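Local coordinates for protein alpha-glucosidase (PDB 5XFM) that probably hydrolyses terminal beta-L-arabinopyranosyl and alpha-galactosyl residues of glycosides, as a calcium-containing bifunctional enzyme of glycoside hydrolase family 97, at residues W299-Q305 with S457-F462; G490-N495 with F529-N535; D306-Y311 with N333-I339; E470-T474 with F514-T518. The protein carries 1 engineered substitution. All blocks are in the same frame, centred on the assembly; numbering follows the deposited sequence.

Contact 1 (W299-Q305 with S457-F462); sequences WSWILWQ and SENMVF. With CA (calcium ion), chain E.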
# COMPACT_ATOMS: atom_id res chain seq x y z
N TRP A 299 -20.43 1.47 -6.52
CA TRP A 299 -19.52 1.74 -7.62
C TRP A 299 -20.01 1.02 -8.86
O TRP A 299 -19.83 -0.19 -8.99
CB TRP A 299 -18.11 1.29 -7.24
CG TRP A 299 -17.04 1.57 -8.25
CD1 TRP A 299 -17.03 2.57 -9.18
CD2 TRP A 299 -15.81 0.85 -8.41
NE1 TRP A 299 -15.87 2.51 -9.92
CE2 TRP A 299 -15.10 1.46 -9.47
CE3 TRP A 299 -15.24 -0.25 -7.76
CZ2 TRP A 299 -13.85 1.01 -9.89
CZ3 TRP A 299 -14.00 -0.71 -8.19
CH2 TRP A 299 -13.32 -0.07 -9.24
N SER A 300 -20.68 1.76 -9.75
CA SER A 300 -21.32 1.16 -10.91
C SER A 300 -20.33 0.63 -11.95
O SER A 300 -20.55 -0.43 -12.54
CB SER A 300 -22.30 2.17 -11.56
OG SER A 300 -21.64 3.13 -12.36
N TRP A 301 -19.24 1.35 -12.17
CA TRP A 301 -18.34 1.03 -13.28
C TRP A 301 -17.65 -0.34 -13.16
O TRP A 301 -17.32 -0.93 -14.17
CB TRP A 301 -17.27 2.11 -13.43
CG TRP A 301 -16.30 1.81 -14.54
CD1 TRP A 301 -16.41 2.16 -15.85
CD2 TRP A 301 -15.09 1.06 -14.42
NE1 TRP A 301 -15.33 1.69 -16.56
CE2 TRP A 301 -14.51 1.00 -15.71
CE3 TRP A 301 -14.43 0.43 -13.36
CZ2 TRP A 301 -13.30 0.35 -15.96
CZ3 TRP A 301 -13.24 -0.22 -13.61
CH2 TRP A 301 -12.69 -0.26 -14.89
N ILE A 302 -17.37 -0.81 -11.95
CA ILE A 302 -16.61 -2.06 -11.84
C ILE A 302 -17.33 -3.23 -12.55
O ILE A 302 -16.73 -3.95 -13.35
CB ILE A 302 -16.29 -2.42 -10.37
CG1 ILE A 302 -15.54 -3.75 -10.29
CG2 ILE A 302 -17.53 -2.44 -9.49
CD1 ILE A 302 -14.25 -3.76 -11.07
N LEU A 303 -18.63 -3.38 -12.30
CA LEU A 303 -19.38 -4.48 -12.90
C LEU A 303 -20.23 -4.09 -14.11
O LEU A 303 -20.53 -4.93 -14.96
CB LEU A 303 -20.27 -5.13 -11.84
CG LEU A 303 -19.55 -6.10 -10.90
CD1 LEU A 303 -20.50 -6.63 -9.84
CD2 LEU A 303 -18.97 -7.24 -11.71
N TRP A 304 -20.65 -2.83 -14.18
CA TRP A 304 -21.51 -2.37 -15.26
C TRP A 304 -20.75 -1.54 -16.30
O TRP A 304 -21.28 -1.22 -17.36
CB TRP A 304 -22.69 -1.58 -14.69
CG TRP A 304 -23.65 -2.42 -13.87
CD1 TRP A 304 -23.46 -3.70 -13.43
CD2 TRP A 304 -24.95 -2.02 -13.41
NE1 TRP A 304 -24.55 -4.12 -12.71
CE2 TRP A 304 -25.48 -3.11 -12.69
CE3 TRP A 304 -25.71 -0.86 -13.53
CZ2 TRP A 304 -26.74 -3.07 -12.09
CZ3 TRP A 304 -26.96 -0.81 -12.93
CH2 TRP A 304 -27.47 -1.92 -12.23
N GLN A 305 -19.51 -1.20 -15.97
CA GLN A 305 -18.56 -0.55 -16.88
C GLN A 305 -19.06 0.76 -17.49
O GLN A 305 -19.93 1.42 -16.92
CB GLN A 305 -18.16 -1.53 -17.99
CG GLN A 305 -17.47 -2.79 -17.47
CD GLN A 305 -16.06 -2.52 -16.96
OE1 GLN A 305 -15.24 -1.95 -17.66
NE2 GLN A 305 -15.79 -2.94 -15.72
N SER A 457 -9.42 -5.37 -8.56
CA SER A 457 -10.51 -6.26 -8.95
C SER A 457 -10.97 -6.06 -10.40
O SER A 457 -11.56 -6.96 -10.99
CB SER A 457 -11.69 -6.07 -7.99
OG SER A 457 -12.27 -4.79 -8.14
N GLU A 458 -10.70 -4.87 -10.95
CA GLU A 458 -11.03 -4.57 -12.35
C GLU A 458 -10.43 -5.62 -13.28
O GLU A 458 -11.04 -6.00 -14.28
CB GLU A 458 -10.56 -3.16 -12.74
CG GLU A 458 -9.04 -3.00 -12.88
CD GLU A 458 -8.60 -1.62 -13.35
OE1 GLU A 458 -9.44 -0.87 -13.90
OE2 GLU A 458 -7.40 -1.29 -13.18
N ASN A 459 -9.24 -6.10 -12.94
CA ASN A 459 -8.56 -7.07 -13.78
C ASN A 459 -9.34 -8.38 -13.83
O ASN A 459 -9.38 -9.05 -14.86
CB ASN A 459 -7.12 -7.27 -13.31
CG ASN A 459 -6.28 -6.01 -13.43
OD1 ASN A 459 -5.92 -5.38 -12.43
ND2 ASN A 459 -5.98 -5.62 -14.66
N MET A 460 -9.99 -8.73 -12.72
CA MET A 460 -10.82 -9.92 -12.70
C MET A 460 -11.99 -9.76 -13.67
O MET A 460 -12.44 -10.73 -14.28
CB MET A 460 -11.33 -10.23 -11.29
CG MET A 460 -10.23 -10.61 -10.29
SD MET A 460 -10.91 -10.79 -8.63
CE MET A 460 -12.28 -11.90 -8.97
N VAL A 461 -12.49 -8.53 -13.81
CA VAL A 461 -13.54 -8.28 -14.79
C VAL A 461 -12.95 -8.40 -16.18
O VAL A 461 -13.60 -8.91 -17.10
CB VAL A 461 -14.20 -6.89 -14.61
CG1 VAL A 461 -15.38 -6.74 -15.56
CG2 VAL A 461 -14.65 -6.70 -13.18
N PHE A 462 -11.71 -7.95 -16.34
CA PHE A 462 -11.10 -7.91 -17.67
C PHE A 462 -10.69 -9.28 -18.18
O PHE A 462 -10.83 -9.58 -19.36
CB PHE A 462 -9.88 -6.99 -17.67
CG PHE A 462 -10.18 -5.56 -17.33
CD1 PHE A 462 -11.43 -5.02 -17.58
CD2 PHE A 462 -9.21 -4.75 -16.76
CE1 PHE A 462 -11.71 -3.70 -17.26
CE2 PHE A 462 -9.48 -3.44 -16.45
CZ PHE A 462 -10.73 -2.91 -16.70
CA CA E . -6.16 0.92 -12.73
O HOH W 1 -7.68 0.78 -15.13
O HOH W 2 -5.27 2.87 -13.72
O HOH W 3 -5.45 0.25 -15.03
O HOH W 4 -8.03 2.37 -12.26

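Contact 2 (G490-N495 with F529-N535); sequences GGCLLN and FALAPNN. Engineered in segment 490-495: Leu-493 (natural residue Phe).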
# COMPACT_ATOMS: atom_id res chain seq x y z
N GLY A 490 -11.19 -2.54 -4.48
CA GLY A 490 -12.49 -2.70 -5.10
C GLY A 490 -13.01 -4.13 -5.03
O GLY A 490 -13.68 -4.62 -5.94
N GLY A 491 -12.69 -4.80 -3.93
CA GLY A 491 -13.03 -6.20 -3.73
C GLY A 491 -14.46 -6.50 -3.34
O GLY A 491 -15.34 -5.64 -3.38
N CYS A 492 -14.68 -7.76 -2.97
CA CYS A 492 -15.99 -8.31 -2.62
C CYS A 492 -16.92 -8.33 -3.82
O CYS A 492 -17.82 -7.50 -3.94
CB CYS A 492 -16.65 -7.55 -1.47
SG CYS A 492 -18.06 -8.45 -0.77
N LEU A 493 -16.68 -9.28 -4.71
CA LEU A 493 -17.56 -9.53 -5.84
C LEU A 493 -18.52 -10.65 -5.46
O LEU A 493 -18.10 -11.79 -5.31
CB LEU A 493 -16.76 -9.89 -7.09
CG LEU A 493 -16.02 -8.74 -7.78
CD1 LEU A 493 -14.63 -9.17 -8.21
CD2 LEU A 493 -16.82 -8.25 -8.97
N LEU A 494 -19.79 -10.31 -5.31
CA LEU A 494 -20.77 -11.32 -4.91
C LEU A 494 -21.51 -11.84 -6.14
O LEU A 494 -22.17 -12.87 -6.07
CB LEU A 494 -21.72 -10.75 -3.87
CG LEU A 494 -21.03 -10.51 -2.52
CD1 LEU A 494 -22.00 -9.97 -1.47
CD2 LEU A 494 -20.41 -11.81 -2.03
N ASN A 495 -21.38 -11.13 -7.26
CA ASN A 495 -21.75 -11.67 -8.57
C ASN A 495 -20.98 -12.96 -8.88
O ASN A 495 -19.82 -13.10 -8.50
CB ASN A 495 -21.48 -10.63 -9.66
CG ASN A 495 -22.70 -9.78 -9.98
OD1 ASN A 495 -23.61 -9.63 -9.16
ND2 ASN A 495 -22.71 -9.20 -11.17
N PHE A 529 -16.65 -1.15 -2.74
CA PHE A 529 -16.80 -2.57 -3.03
C PHE A 529 -17.47 -2.82 -4.37
O PHE A 529 -18.16 -1.94 -4.90
CB PHE A 529 -17.60 -3.26 -1.92
CG PHE A 529 -16.92 -3.26 -0.59
CD1 PHE A 529 -17.49 -2.61 0.50
CD2 PHE A 529 -15.69 -3.89 -0.42
CE1 PHE A 529 -16.86 -2.60 1.72
CE2 PHE A 529 -15.06 -3.88 0.80
CZ PHE A 529 -15.64 -3.24 1.88
N ALA A 530 -17.25 -4.01 -4.92
CA ALA A 530 -17.80 -4.34 -6.23
C ALA A 530 -19.20 -4.97 -6.14
O ALA A 530 -19.50 -5.91 -6.86
CB ALA A 530 -16.86 -5.27 -6.95
N LEU A 531 -20.05 -4.43 -5.27
CA LEU A 531 -21.43 -4.89 -5.19
C LEU A 531 -22.25 -4.29 -6.33
O LEU A 531 -21.83 -3.34 -6.98
CB LEU A 531 -22.04 -4.52 -3.84
CG LEU A 531 -21.41 -5.16 -2.60
CD1 LEU A 531 -22.12 -4.72 -1.34
CD2 LEU A 531 -21.40 -6.66 -2.73
N ALA A 532 -23.43 -4.86 -6.56
CA ALA A 532 -24.37 -4.32 -7.54
C ALA A 532 -25.80 -4.51 -7.03
O ALA A 532 -26.06 -5.40 -6.22
CB ALA A 532 -24.17 -4.99 -8.88
N PRO A 533 -26.74 -3.66 -7.49
CA PRO A 533 -28.12 -3.72 -6.98
C PRO A 533 -28.76 -5.11 -7.04
O PRO A 533 -29.45 -5.52 -6.10
CB PRO A 533 -28.87 -2.74 -7.90
CG PRO A 533 -27.84 -1.81 -8.40
CD PRO A 533 -26.52 -2.52 -8.40
N ASN A 534 -28.52 -5.83 -8.13
CA ASN A 534 -29.05 -7.18 -8.30
C ASN A 534 -28.63 -8.14 -7.18
O ASN A 534 -29.27 -9.17 -6.98
CB ASN A 534 -28.64 -7.74 -9.66
CG ASN A 534 -27.14 -7.72 -9.86
OD1 ASN A 534 -26.56 -6.67 -10.15
ND2 ASN A 534 -26.51 -8.88 -9.73
N ASN A 535 -27.56 -7.80 -6.47
CA ASN A 535 -27.09 -8.65 -5.37
C ASN A 535 -28.10 -8.71 -4.23
O ASN A 535 -28.10 -9.65 -3.44
CB ASN A 535 -25.74 -8.17 -4.84
CG ASN A 535 -24.63 -8.32 -5.86
OD1 ASN A 535 -23.58 -7.69 -5.74
ND2 ASN A 535 -24.87 -9.14 -6.88
O HOH W 5 -21.28 -8.12 -6.56
O HOH W 6 -24.63 -6.89 -11.79

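Contact 3 (D306-Y311 with N333-I339); sequences DGSINY and NWWDTRI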
# COMPACT_ATOMS: atom_id res chain seq x y z
N ASP A 306 -18.49 1.13 -18.64
CA ASP A 306 -18.71 2.46 -19.23
C ASP A 306 -20.18 2.72 -19.57
O ASP A 306 -20.63 3.86 -19.59
CB ASP A 306 -17.87 2.62 -20.50
CG ASP A 306 -16.40 2.90 -20.22
OD1 ASP A 306 -16.02 3.14 -19.05
OD2 ASP A 306 -15.61 2.90 -21.19
N GLY A 307 -20.92 1.65 -19.83
CA GLY A 307 -22.34 1.76 -20.13
C GLY A 307 -23.16 2.26 -18.95
O GLY A 307 -24.31 2.67 -19.12
N SER A 308 -22.57 2.24 -17.76
CA SER A 308 -23.27 2.67 -16.56
C SER A 308 -23.11 4.17 -16.27
O SER A 308 -23.78 4.72 -15.39
CB SER A 308 -22.78 1.86 -15.36
OG SER A 308 -21.39 2.06 -15.16
N ILE A 309 -22.23 4.82 -17.02
CA ILE A 309 -21.96 6.23 -16.77
C ILE A 309 -23.02 7.10 -17.44
O ILE A 309 -22.80 7.68 -18.51
CB ILE A 309 -20.55 6.63 -17.25
CG1 ILE A 309 -19.53 5.67 -16.65
CG2 ILE A 309 -20.23 8.06 -16.85
CD1 ILE A 309 -19.48 5.73 -15.14
N ASN A 310 -24.18 7.15 -16.80
CA ASN A 310 -25.30 7.98 -17.23
C ASN A 310 -26.15 8.29 -16.01
O ASN A 310 -26.02 7.64 -14.98
CB ASN A 310 -26.13 7.28 -18.31
CG ASN A 310 -26.64 5.92 -17.86
OD1 ASN A 310 -27.63 5.83 -17.13
ND2 ASN A 310 -25.98 4.86 -18.31
N TYR A 311 -27.03 9.29 -16.14
CA TYR A 311 -27.81 9.78 -15.01
C TYR A 311 -28.61 8.69 -14.28
O TYR A 311 -28.54 8.57 -13.06
CB TYR A 311 -28.76 10.89 -15.47
CG TYR A 311 -29.38 11.68 -14.34
CD1 TYR A 311 -30.53 11.24 -13.69
CD2 TYR A 311 -28.80 12.87 -13.90
CE1 TYR A 311 -31.09 11.96 -12.65
CE2 TYR A 311 -29.36 13.60 -12.86
CZ TYR A 311 -30.50 13.13 -12.25
OH TYR A 311 -31.06 13.85 -11.21
N ASN A 333 -15.17 7.26 -14.64
CA ASN A 333 -14.80 8.00 -15.86
C ASN A 333 -15.94 8.26 -16.85
O ASN A 333 -16.95 7.57 -16.82
CB ASN A 333 -13.68 7.25 -16.59
CG ASN A 333 -14.06 5.82 -16.95
OD1 ASN A 333 -15.24 5.45 -16.94
ND2 ASN A 333 -13.07 5.02 -17.28
N TRP A 334 -15.74 9.27 -17.70
CA TRP A 334 -16.67 9.77 -18.73
C TRP A 334 -17.83 10.65 -18.23
O TRP A 334 -18.61 11.14 -19.04
CB TRP A 334 -17.29 8.63 -19.56
CG TRP A 334 -16.31 7.80 -20.32
CD1 TRP A 334 -16.01 6.49 -20.11
CD2 TRP A 334 -15.49 8.23 -21.41
NE1 TRP A 334 -15.06 6.07 -21.01
CE2 TRP A 334 -14.72 7.12 -21.81
CE3 TRP A 334 -15.33 9.45 -22.08
CZ2 TRP A 334 -13.80 7.19 -22.86
CZ3 TRP A 334 -14.42 9.51 -23.12
CH2 TRP A 334 -13.66 8.39 -23.50
N TRP A 335 -17.95 10.85 -16.92
CA TRP A 335 -19.14 11.53 -16.40
C TRP A 335 -19.29 12.98 -16.87
O TRP A 335 -20.40 13.48 -17.05
CB TRP A 335 -19.18 11.49 -14.86
CG TRP A 335 -18.12 12.30 -14.16
CD1 TRP A 335 -16.95 11.83 -13.63
CD2 TRP A 335 -18.16 13.71 -13.88
NE1 TRP A 335 -16.25 12.86 -13.05
CE2 TRP A 335 -16.97 14.02 -13.19
CE3 TRP A 335 -19.07 14.73 -14.15
CZ2 TRP A 335 -16.67 15.32 -12.77
CZ3 TRP A 335 -18.77 16.02 -13.74
CH2 TRP A 335 -17.58 16.30 -13.05
N ASP A 336 -18.17 13.66 -17.09
CA ASP A 336 -18.23 15.07 -17.46
C ASP A 336 -18.79 15.26 -18.85
O ASP A 336 -19.32 16.32 -19.18
CB ASP A 336 -16.85 15.71 -17.39
CG ASP A 336 -15.91 15.16 -18.44
OD1 ASP A 336 -15.79 13.92 -18.51
OD2 ASP A 336 -15.33 15.95 -19.21
N THR A 337 -18.67 14.23 -19.67
CA THR A 337 -19.08 14.30 -21.06
C THR A 337 -20.41 13.58 -21.34
O THR A 337 -21.11 13.90 -22.30
CB THR A 337 -17.96 13.76 -21.98
OG1 THR A 337 -18.07 14.34 -23.28
CG2 THR A 337 -18.02 12.25 -22.07
N ARG A 338 -20.75 12.59 -20.51
CA ARG A 338 -21.95 11.79 -20.72
C ARG A 338 -23.08 12.13 -19.74
O ARG A 338 -24.21 11.70 -19.92
CB ARG A 338 -21.61 10.30 -20.64
CG ARG A 338 -20.68 9.85 -21.75
CD ARG A 338 -20.29 8.39 -21.65
NE ARG A 338 -19.22 8.09 -22.59
CZ ARG A 338 -18.75 6.87 -22.83
NH1 ARG A 338 -19.26 5.82 -22.19
NH2 ARG A 338 -17.76 6.70 -23.70
N ILE A 339 -22.75 12.89 -18.70
CA ILE A 339 -23.74 13.40 -17.75
C ILE A 339 -23.65 14.92 -17.63
O ILE A 339 -24.67 15.62 -17.67
CB ILE A 339 -23.58 12.75 -16.36
CG1 ILE A 339 -23.82 11.24 -16.43
CG2 ILE A 339 -24.54 13.38 -15.36
CD1 ILE A 339 -23.36 10.47 -15.21
O HOH W 7 -16.61 4.27 -23.59
O HOH W 8 -26.59 11.39 -18.79

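Contact 4 (E470-T474 with F514-T518); sequences EAFNT and FQLAT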
# COMPACT_ATOMS: atom_id res chain seq x y z
N GLU A 470 -7.01 -15.01 -8.19
CA GLU A 470 -7.51 -14.16 -7.11
C GLU A 470 -7.03 -14.56 -5.72
O GLU A 470 -6.53 -13.72 -4.96
CB GLU A 470 -9.04 -14.12 -7.12
CG GLU A 470 -9.59 -13.28 -5.97
CD GLU A 470 -11.09 -13.36 -5.83
OE1 GLU A 470 -11.70 -14.31 -6.37
OE2 GLU A 470 -11.66 -12.49 -5.14
N ALA A 471 -7.19 -15.84 -5.40
CA ALA A 471 -6.86 -16.32 -4.06
C ALA A 471 -5.37 -16.13 -3.75
O ALA A 471 -5.02 -15.68 -2.67
CB ALA A 471 -7.26 -17.77 -3.91
N PHE A 472 -4.53 -16.45 -4.72
CA PHE A 472 -3.08 -16.29 -4.60
C PHE A 472 -2.68 -14.85 -4.22
O PHE A 472 -1.96 -14.62 -3.23
CB PHE A 472 -2.44 -16.73 -5.93
CG PHE A 472 -0.97 -16.48 -6.04
CD1 PHE A 472 -0.07 -17.22 -5.29
CD2 PHE A 472 -0.48 -15.55 -6.95
CE1 PHE A 472 1.30 -17.00 -5.41
CE2 PHE A 472 0.88 -15.33 -7.08
CZ PHE A 472 1.77 -16.05 -6.31
N ASN A 473 -3.16 -13.88 -5.00
CA ASN A 473 -2.85 -12.47 -4.75
C ASN A 473 -3.45 -11.96 -3.44
O ASN A 473 -2.81 -11.18 -2.70
CB ASN A 473 -3.34 -11.61 -5.92
CG ASN A 473 -2.55 -11.87 -7.20
OD1 ASN A 473 -3.12 -12.20 -8.25
ND2 ASN A 473 -1.23 -11.73 -7.11
N THR A 474 -4.67 -12.41 -3.13
CA THR A 474 -5.29 -12.12 -1.83
C THR A 474 -4.42 -12.64 -0.69
O THR A 474 -4.34 -12.04 0.38
CB THR A 474 -6.70 -12.72 -1.74
OG1 THR A 474 -7.51 -12.20 -2.79
CG2 THR A 474 -7.35 -12.37 -0.41
N PHE A 514 -15.34 -16.39 1.12
CA PHE A 514 -14.04 -15.86 0.71
C PHE A 514 -14.12 -14.35 0.50
O PHE A 514 -13.31 -13.58 1.03
CB PHE A 514 -13.55 -16.55 -0.58
CG PHE A 514 -12.23 -16.03 -1.09
CD1 PHE A 514 -12.16 -14.85 -1.81
CD2 PHE A 514 -11.06 -16.75 -0.88
CE1 PHE A 514 -10.95 -14.37 -2.28
CE2 PHE A 514 -9.85 -16.29 -1.36
CZ PHE A 514 -9.79 -15.10 -2.06
N GLN A 515 -15.10 -13.93 -0.30
CA GLN A 515 -15.30 -12.52 -0.61
C GLN A 515 -15.56 -11.67 0.62
O GLN A 515 -15.06 -10.55 0.72
CB GLN A 515 -16.44 -12.35 -1.62
CG GLN A 515 -16.16 -12.99 -2.96
CD GLN A 515 -15.00 -12.32 -3.67
OE1 GLN A 515 -14.92 -11.09 -3.72
NE2 GLN A 515 -14.09 -13.12 -4.22
N LEU A 516 -16.41 -12.17 1.51
CA LEU A 516 -16.73 -11.48 2.76
C LEU A 516 -15.46 -11.32 3.61
O LEU A 516 -15.18 -10.24 4.14
CB LEU A 516 -17.83 -12.24 3.52
CG LEU A 516 -19.17 -12.45 2.78
CD1 LEU A 516 -20.20 -13.11 3.68
CD2 LEU A 516 -19.74 -11.16 2.19
N ALA A 517 -14.69 -12.40 3.71
CA ALA A 517 -13.42 -12.41 4.42
C ALA A 517 -12.46 -11.38 3.85
O ALA A 517 -11.66 -10.78 4.57
CB ALA A 517 -12.78 -13.80 4.36
N THR A 518 -12.55 -11.18 2.54
CA THR A 518 -11.69 -10.23 1.84
C THR A 518 -11.96 -8.77 2.25
O THR A 518 -11.08 -7.91 2.14
CB THR A 518 -11.87 -10.42 0.31
OG1 THR A 518 -10.95 -11.43 -0.15
CG2 THR A 518 -11.63 -9.15 -0.48

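Contact 1 (W299-Q305 with S457-F462)
Apolar packing dominates the meeting of the short helices 300-304 and 458-462, whose axes run nearly parallel (21°) and come within 9.7 Å. Ile-302 lies at the middle of the interface: its CD1 is 3.6 Å from Val-461 CG2 and 3.6 Å from Glu-458 CA, a reach that suits a mid-sized, flexible aliphatic chain. Beside it, Trp-301 CH2 meets Phe-462 CZ at 3.8 Å. Helix 300-304 directly follows strand 295-299 of the parallel sheet, and helix 458-462 comes after strand 448-451, so the contact joins the short helices that follow two strands of the TIM-barrel-type catalytic domain. Among the polar groups, Gln-305 folds back so that NE2 donates to Ile-302 O (2.7 Å), while its aliphatic neighbour is Val-461 CG1, 3.8 Å from NE2. Ser-457 OG, 3.7 Å from Ile-302 CD1, hydrogen-bonds to Gly-490 O. Glu-458 serves the metal: OE2 binds calcium at 2.6 Å alongside Glu-174 and Glu-452, and OE1, which accepts from calcium-bound water 1 (2.7 Å), rests at the Trp-301 ring edge, 3.5 Å from CH2.

Contact 2 (G490-N495 with F529-N535)
Two irregular segments run side by side here, their polar groups matched by each other, by two waters and by nearby residues. The one backbone-to-backbone bond between them is Ala-530 N to Gly-491 O (2.9 Å, 166°); the same oxygen receives a CA-H...O contact from Phe-529 CA at 3.4 Å. Further along, water 5 accepts from Leu-494 N (2.9 Å) and donates to Ala-530 O (2.9 Å) and Asn-535 OD1 (2.5 Å). Asn-535 OD1 also accepts from Ala-532 N (3.0 Å), across the type I turn 532-535. Asn-495 OD1 is an acceptor for two amides, Asn-535 ND2 at 2.7 Å and Asn-534 ND2 at 3.0 Å, both also bonded to Asp-538; water 6 joins Asn-495 ND2 (3.1 Å) to Asn-534 OD1 (2.5 Å). Asparagine, donor and acceptor at once, suits such a network. Outside, Gly-490 O pairs with Ser-457 OG, Leu-493 N with Gln-515 OE1 and Asn-495 O with Arg-508 NE. Apolar chains fill the rest: Leu-494 CD1 meets Leu-531 CD2, and CD2 of the engineered Leu-493 meets Ala-530 CB, each at 3.6 Å. Following strand 526-528 of the barrel sheet, segment 529-535 packs with its partner among helices 300-304, 311-324 and 541-549.

Contact 3 (D306-Y311 with N333-I339)
Ile-309 is the bump on which this contact turns. Held out at the centre of an inverse gamma turn, with Asn-310 N bonded to Ser-308 O (2.8 Å), it presses its branched side chain into a hollow lined by the start of segment 333-339: Ile-309 CG1 reaches Asn-333 O at 3.2 Å, and its CG2 lies 3.6 Å from Trp-335 N and 4.0 Å from Trp-334 CB. A beta-branched residue is broad close to the backbone, which suits a side chain pressed this close to the opposite main chain. The reciprocal bump is Ile-339, whose CD1 settles 3.6 Å from Asn-310 C and whose CG1 lies 3.8 Å from Tyr-311 N, against the start of helix 311-324. Both segments belong to successive beta-alpha units of the TIM-barrel-type domain: 306-311 leads into helix 311-324, where Asn-310 is the N-cap, and 333-339 follows the next strand, 328-331. Around Asp-306 the fit is polar. Trp-334 NE1 makes a weak hydrogen bond to Asp-306 OD2 (3.2 Å), while Asp-306 OD1 is engaged by Trp-301. The long Arg-338 extends beside Ile-309 toward Asp-306, bringing NH1 to 3.5 Å from Asp-306 O, and water 7 joins its NH2 (2.7 Å) to Asp-306 OD2 (2.9 Å). Near Ile-339, water 8 fills another gap, donating to Arg-338 O (2.7 Å) and accepting weakly from Tyr-311 N (3.4 Å).

Contact 4 (E470-T474 with F514-T518)
Helical segments 470-474 and 514-518 run roughly parallel, at 26°, but stand well apart, with 12.2 Å between their axes; the nearest CA atoms, those of Thr-474 and Thr-518, are 7.6 Å from each other. At the Glu-470 end long side chains span the gap, whereas the threonines meet where the backbones come closest, Thr-474 CG2 lying 3.7 Å from Thr-518 OG1. Phe-514 is large enough to cross: its CZ comes to 3.8 Å from Ala-471 CA and its CE2 to 3.9 Å from Ala-471 CB, where the small alanine allows the ring close to the backbone. Thr-474 OG1 sits at the edge of the Phe-514 ring, 3.8 Å from Phe-514 CZ, with its polarity met by Glu-470 O (2.8 Å). The two helices belong to the catalytic domain, yet Thr-474 and Phe-514 both also touch Val-583 of strand 577-584, in the C-terminal beta domain, so the pair packs at the junction between domains. The buried Glu-470 carboxylate is met by neutral groups: OE2 accepts from Gln-515 NE2 (2.7 Å, 158°), and OE1 hydrogen-bonds to Thr-510 OG1.

How the contacts relate
All four contacts belong to the catalytic, TIM-barrel-type domain. Contact 1 lies centrally, its centre about 9 Å from that of contact 2, 15 Å from contact 3 and 16 Å from contact 4, and it touches all three. Contact 3, nested along the chain within the loop that contact 1 closes, continues directly from Gln-305; contacts 2 and 4 come later, with their segments alternating, so that loop 490-495 lies against helix 512-521 through Leu-493 N and Gln-515 OE1 (2.7 Å). Contacts 3 and 4 are farthest apart, about 30 Å between centres. The series runs from contact 3, through contact 1 with its calcium ligand, to contact 4 at the border with the C-terminal beta domain.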